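Local atomic coordinates of S-adenosylmethionine-dependent methyltransferase (Clostridium acetobutylicum, PDB entry 1Y8C), a protein that probably transfers a methyl group from S-adenosylmethionine to an acceptor substrate. Residues 21-26 / 235-240. Sequence-based numbering, arbitrary orientation.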
loop_
_atom_site.group_PDB
_atom_site.type_symbol
_atom_site.label_atom_id
_atom_site.label_comp_id
_atom_site.label_asym_id
_atom_site.label_seq_id
_atom_site.Cartn_x
_atom_site.Cartn_y
_atom_site.Cartn_z
ATOM N N LYS A 21 2.501 -8.644 -10.078
ATOM C CA LYS A 21 3.535 -9.673 -10.184
ATOM C C LYS A 21 4.925 -9.085 -9.969
ATOM O O LYS A 21 5.720 -9.638 -9.200
ATOM C CB LYS A 21 3.466 -10.374 -11.550
ATOM C CG LYS A 21 2.214 -11.247 -11.734
ATOM C CD LYS A 21 1.850 -11.469 -13.219
ATOM C CE LYS A 21 0.463 -12.134 -13.400
ATOM N NZ LYS A 21 0.315 -13.482 -12.729
ATOM N N LYS A 22 5.221 -7.963 -10.623
ATOM C CA LYS A 22 6.535 -7.365 -10.457
ATOM C C LYS A 22 6.831 -7.116 -8.977
ATOM O O LYS A 22 7.859 -7.556 -8.458
ATOM C CB LYS A 22 6.643 -6.051 -11.219
ATOM C CG LYS A 22 7.942 -5.326 -10.912
ATOM C CD LYS A 22 7.960 -3.924 -11.468
ATOM C CE LYS A 22 9.242 -3.214 -11.057
ATOM N NZ LYS A 22 9.275 -1.791 -11.493
ATOM N N TRP A 23 5.922 -6.423 -8.299
ATOM C CA TRP A 23 6.113 -6.122 -6.888
ATOM C C TRP A 23 6.187 -7.395 -6.051
ATOM O O TRP A 23 7.116 -7.568 -5.251
ATOM C CB TRP A 23 4.989 -5.215 -6.367
ATOM C CG TRP A 23 4.998 -3.821 -6.936
ATOM C CD1 TRP A 23 5.695 -3.381 -8.027
ATOM C CD2 TRP A 23 4.227 -2.702 -6.477
ATOM N NE1 TRP A 23 5.402 -2.059 -8.277
ATOM C CE2 TRP A 23 4.501 -1.616 -7.340
ATOM C CE3 TRP A 23 3.323 -2.509 -5.418
ATOM C CZ2 TRP A 23 3.911 -0.358 -7.182
ATOM C CZ3 TRP A 23 2.732 -1.257 -5.257
ATOM C CH2 TRP A 23 3.030 -0.197 -6.138
ATOM N N SER A 24 5.226 -8.293 -6.224
ATOM C CA SER A 24 5.258 -9.520 -5.444
ATOM C C SER A 24 6.573 -10.269 -5.663
ATOM O O SER A 24 7.201 -10.701 -4.702
ATOM C CB SER A 24 4.041 -10.412 -5.755
ATOM O OG SER A 24 3.822 -10.556 -7.140
ATOM N N ASP A 25 7.011 -10.401 -6.913
ATOM C CA ASP A 25 8.271 -11.101 -7.185
ATOM C C ASP A 25 9.423 -10.385 -6.502
ATOM O O ASP A 25 10.282 -11.023 -5.888
ATOM C CB ASP A 25 8.547 -11.179 -8.685
ATOM C CG ASP A 25 7.522 -12.029 -9.420
ATOM O OD1 ASP A 25 6.593 -12.560 -8.748
ATOM O OD2 ASP A 25 7.638 -12.165 -10.661
ATOM N N PHE A 26 9.451 -9.060 -6.616
ATOM C CA PHE A 26 10.512 -8.297 -5.980
ATOM C C PHE A 26 10.511 -8.595 -4.485
ATOM O O PHE A 26 11.572 -8.766 -3.880
ATOM C CB PHE A 26 10.316 -6.793 -6.169
ATOM C CG PHE A 26 11.338 -5.960 -5.430
ATOM C CD1 PHE A 26 12.632 -5.819 -5.924
ATOM C CD2 PHE A 26 11.007 -5.318 -4.245
ATOM C CE1 PHE A 26 13.588 -5.055 -5.247
ATOM C CE2 PHE A 26 11.954 -4.549 -3.551
ATOM C CZ PHE A 26 13.245 -4.415 -4.061
ATOM N N THR A 235 12.639 10.341 -7.956
ATOM C CA THR A 235 11.915 9.097 -7.717
ATOM C C THR A 235 10.485 9.391 -7.268
ATOM O O THR A 235 10.258 10.279 -6.465
ATOM C CB THR A 235 12.614 8.270 -6.644
ATOM O OG1 THR A 235 13.949 7.975 -7.074
ATOM C CG2 THR A 235 11.858 6.964 -6.398
ATOM N N GLU A 236 9.520 8.649 -7.788
ATOM C CA GLU A 236 8.144 8.902 -7.418
ATOM C C GLU A 236 7.599 7.951 -6.366
ATOM O O GLU A 236 6.654 8.283 -5.656
ATOM C CB GLU A 236 7.256 8.851 -8.653
ATOM C CG GLU A 236 7.673 9.810 -9.737
ATOM C CD GLU A 236 6.572 10.047 -10.753
ATOM O OE1 GLU A 236 5.629 9.219 -10.817
ATOM O OE2 GLU A 236 6.649 11.060 -11.486
ATOM N N ARG A 237 8.182 6.765 -6.264
ATOM C CA ARG A 237 7.707 5.783 -5.296
ATOM C C ARG A 237 8.880 5.091 -4.619
ATOM O O ARG A 237 9.658 4.394 -5.257
ATOM C CB ARG A 237 6.810 4.741 -5.984
ATOM C CG ARG A 237 6.171 3.765 -5.005
ATOM C CD ARG A 237 5.253 2.753 -5.681
ATOM N NE ARG A 237 4.090 3.362 -6.308
ATOM C CZ ARG A 237 2.981 3.740 -5.673
ATOM N NH1 ARG A 237 2.862 3.576 -4.362
ATOM N NH2 ARG A 237 1.976 4.292 -6.353
ATOM N N ILE A 238 8.996 5.284 -3.315
ATOM C CA ILE A 238 10.080 4.696 -2.565
ATOM C C ILE A 238 9.686 3.431 -1.819
ATOM O O ILE A 238 8.703 3.412 -1.074
ATOM C CB ILE A 238 10.655 5.725 -1.569
ATOM C CG1 ILE A 238 11.220 6.921 -2.352
ATOM C CG2 ILE A 238 11.698 5.063 -0.689
ATOM C CD1 ILE A 238 11.664 8.113 -1.519
ATOM N N THR A 239 10.445 2.359 -2.027
ATOM C CA THR A 239 10.148 1.120 -1.327
ATOM C C THR A 239 11.159 0.865 -0.224
ATOM O O THR A 239 12.343 0.704 -0.486
ATOM C CB THR A 239 10.140 -0.082 -2.269
ATOM O OG1 THR A 239 9.054 0.041 -3.205
ATOM C CG2 THR A 239 9.963 -1.366 -1.458
ATOM N N TYR A 240 10.680 0.857 1.013
ATOM C CA TYR A 240 11.531 0.606 2.163
ATOM C C TYR A 240 11.471 -0.861 2.576
ATOM O O TYR A 240 10.434 -1.529 2.467
ATOM C CB TYR A 240 11.098 1.434 3.369
ATOM C CG TYR A 240 11.530 2.882 3.358
ATOM C CD1 TYR A 240 10.725 3.870 2.783
ATOM C CD2 TYR A 240 12.726 3.272 3.960
ATOM C CE1 TYR A 240 11.092 5.209 2.812
ATOM C CE2 TYR A 240 13.109 4.610 3.997
ATOM C CZ TYR A 240 12.282 5.573 3.420
ATOM O OH TYR A 240 12.657 6.894 3.482
#
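NH1 of Arg-237 forms salt bridges with both Asp-110 and Asp-141, and NE with Asp-17, while the benzo ring of Trp-23 lies against the stem of the arginine and one face of its guanidinium. CH2 of Trp-23 sits above that face, near its rim, 3.7 Å from NE of Arg-237. CZ2 of Trp-23 meets the last methylene, CD of Arg-237, at 3.7 Å. The two side chains cross at about a right angle, and their planes are turned 50° apart, so this is no parallel stack. Arg-237 first runs extended from the strand, CG anti to the backbone N (chi1 -174°), then bends at chi3, which swings the guanidinium across the outer end of the indole.

A looser apolar touch lies further along the strand: CE2 of Phe-26, three residues beyond Trp-23 on the helix, is 4.3 Å from CG2 of Thr-239. OG1 of Thr-239 is hydrogen-bonded to the backbone N of Tyr-226, whose ring stacks with Trp-23. Val-223 of the adjoining strand 217-224 touches both Phe-26 and Thr-239.

Helix 20-32 is thereby laid over strand 237-244, which runs antiparallel between 136-143 and 217-224 in the seven-stranded sheet of a Rossmann-like methyltransferase fold. No hydrogen bond joins the two segments. The acids probably offset the charge of the buried guanidinium, whereas the tryptophan adds an aromatic wall beside it; between these two segments the contact is van der Waals only, with the polar atoms of Arg-237 and Thr-239 served from elsewhere.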